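Local coordinates for protein CCMAN5 (Cellulosimicrobium cellulans, PDB 2XSG) that probably hydrolyses alpha-mannosidic linkages as a family 92 glycoside hydrolase, and is used to give yeast-made human lysosomal enzymes the mannose-6-phosphate modification, at residues Ser188-Gly193 / Ala199-Tyr204. Residues are numbered along the deposited sequence; the frame is centred on the assembly and turned at random.
Sequences SGQVTG and AYTLYY
Tyr204 lays its ring across the backbone of Ser188 and Gly189, and Tyr200 does the same at Gly193. Both rings cover glycines, which have no side chain to hold them off. In each tyrosine CG sits between the backbone N and the carbonyl carbon (chi1 70° in Tyr204, 65° in Tyr200), which turns the ring over the neighbouring strand. Gly189 N lies over one face of the Tyr204 ring, offset toward its rim, and Tyr204 CE2 is 3.2 Å from Gly189 C. Gly193 CA makes a CH-pi contact 4.0 Å from the centroid of the Tyr200 ring. The two hydroxyls reach beyond the pair: Tyr204 OH hydrogen-bonds to Ser174 O, and Tyr200 OH to Asp78 and Asn166.

The backbones form an antiparallel beta hairpin, strands 185-195 and 198-208, in the large sheet of the N-terminal domain. Strand 169-179 flanks the first strand and strand 248-255 the second. Gly189-Tyr204, Val191-Leu202 and Gly193-Tyr200 are the hydrogen-bonded pairs. The central one is the straightest, with Val191 N to Leu202 O at 2.9 Å and Leu202 N to Val191 O at 3.1 Å. At the Gly189 end, the bond from Gly189 N to Tyr204 O is weak.

Polar side chains meet on the face bearing Gln190, Thr192, Thr201 and Tyr203. Thr192 OG1 and Thr201 OG1 are hydrogen-bonded at 2.7 Å. Thr192 OG1 donates to Gln190 OE1 at 2.6 Å, tilted 26° from the carbonyl plane. The chain of Gln190 bends at chi2, and this brings OE1 back to Thr192 on its own strand, while NE2 hydrogen-bonds to Ser172 OG on strand 169-179.

Apolar contacts are few. Gln190 CB rests 3.7 Å from Tyr203 CD2. Val191 CG2 loosely approaches Leu202 CB on the opposite face.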
# COMPACT_ATOMS: atom_id res chain seq x y z
N SER A 188 26.56 0.71 -14.83
CA SER A 188 25.28 0.15 -15.28
C SER A 188 25.27 -1.35 -15.21
O SER A 188 26.33 -2.00 -15.24
CB SER A 188 24.99 0.59 -16.72
OG SER A 188 25.91 -0.02 -17.61
N GLY A 189 24.06 -1.91 -15.14
CA GLY A 189 23.85 -3.34 -15.05
C GLY A 189 22.45 -3.68 -14.58
O GLY A 189 21.52 -2.91 -14.80
N GLN A 190 22.31 -4.82 -13.92
CA GLN A 190 21.02 -5.29 -13.46
C GLN A 190 21.11 -5.78 -12.03
O GLN A 190 22.19 -6.19 -11.55
CB GLN A 190 20.50 -6.41 -14.36
CG GLN A 190 21.34 -7.71 -14.32
CD GLN A 190 20.88 -8.67 -13.22
OE1 GLN A 190 19.78 -8.53 -12.67
NE2 GLN A 190 21.72 -9.64 -12.89
N VAL A 191 19.97 -5.74 -11.34
CA VAL A 191 19.85 -6.35 -10.04
C VAL A 191 18.62 -7.23 -10.07
O VAL A 191 17.57 -6.81 -10.56
CB VAL A 191 19.79 -5.30 -8.88
CG1 VAL A 191 21.12 -4.58 -8.72
CG2 VAL A 191 18.67 -4.29 -9.10
N THR A 192 18.76 -8.46 -9.60
CA THR A 192 17.62 -9.39 -9.52
C THR A 192 17.43 -9.75 -8.05
O THR A 192 18.35 -10.23 -7.38
CB THR A 192 17.83 -10.62 -10.44
OG1 THR A 192 17.92 -10.17 -11.79
CG2 THR A 192 16.68 -11.65 -10.31
N GLY A 193 16.24 -9.46 -7.55
CA GLY A 193 15.91 -9.73 -6.16
C GLY A 193 14.71 -10.65 -6.05
O GLY A 193 14.18 -11.12 -7.06
N ALA A 199 10.62 -13.45 -8.16
CA ALA A 199 11.81 -12.68 -8.44
C ALA A 199 11.40 -11.52 -9.35
O ALA A 199 10.32 -11.55 -9.98
CB ALA A 199 12.87 -13.54 -9.12
N TYR A 200 12.27 -10.50 -9.42
CA TYR A 200 12.10 -9.33 -10.28
C TYR A 200 13.49 -8.85 -10.74
O TYR A 200 14.47 -9.04 -10.04
CB TYR A 200 11.39 -8.19 -9.53
CG TYR A 200 12.22 -7.66 -8.37
CD1 TYR A 200 12.09 -8.18 -7.09
CD2 TYR A 200 13.15 -6.63 -8.58
CE1 TYR A 200 12.87 -7.69 -6.04
CE2 TYR A 200 13.95 -6.16 -7.54
CZ TYR A 200 13.80 -6.69 -6.28
OH TYR A 200 14.59 -6.21 -5.27
N THR A 201 13.56 -8.24 -11.91
CA THR A 201 14.81 -7.64 -12.37
C THR A 201 14.61 -6.17 -12.75
O THR A 201 13.62 -5.82 -13.41
CB THR A 201 15.36 -8.42 -13.57
OG1 THR A 201 15.64 -9.76 -13.15
CG2 THR A 201 16.65 -7.77 -14.12
N LEU A 202 15.55 -5.34 -12.33
CA LEU A 202 15.61 -3.92 -12.74
C LEU A 202 16.98 -3.59 -13.28
O LEU A 202 18.00 -4.07 -12.76
CB LEU A 202 15.28 -3.01 -11.56
CG LEU A 202 13.81 -2.92 -11.14
CD1 LEU A 202 13.73 -2.14 -9.85
CD2 LEU A 202 12.96 -2.22 -12.25
N TYR A 203 17.01 -2.79 -14.35
CA TYR A 203 18.27 -2.29 -14.91
C TYR A 203 18.55 -0.90 -14.38
O TYR A 203 17.62 -0.16 -14.03
CB TYR A 203 18.24 -2.31 -16.45
CG TYR A 203 17.98 -3.70 -16.97
CD1 TYR A 203 16.68 -4.15 -17.18
CD2 TYR A 203 19.02 -4.59 -17.20
CE1 TYR A 203 16.41 -5.43 -17.63
CE2 TYR A 203 18.77 -5.91 -17.65
CZ TYR A 203 17.46 -6.31 -17.86
OH TYR A 203 17.18 -7.58 -18.32
N TYR A 204 19.83 -0.54 -14.27
CA TYR A 204 20.18 0.76 -13.72
C TYR A 204 21.30 1.44 -14.52
O TYR A 204 22.10 0.78 -15.16
CB TYR A 204 20.55 0.64 -12.22
CG TYR A 204 21.86 -0.07 -12.02
CD1 TYR A 204 23.06 0.64 -11.96
CD2 TYR A 204 21.92 -1.47 -11.97
CE1 TYR A 204 24.27 -0.01 -11.82
CE2 TYR A 204 23.14 -2.14 -11.85
CZ TYR A 204 24.31 -1.40 -11.78
OH TYR A 204 25.51 -2.03 -11.65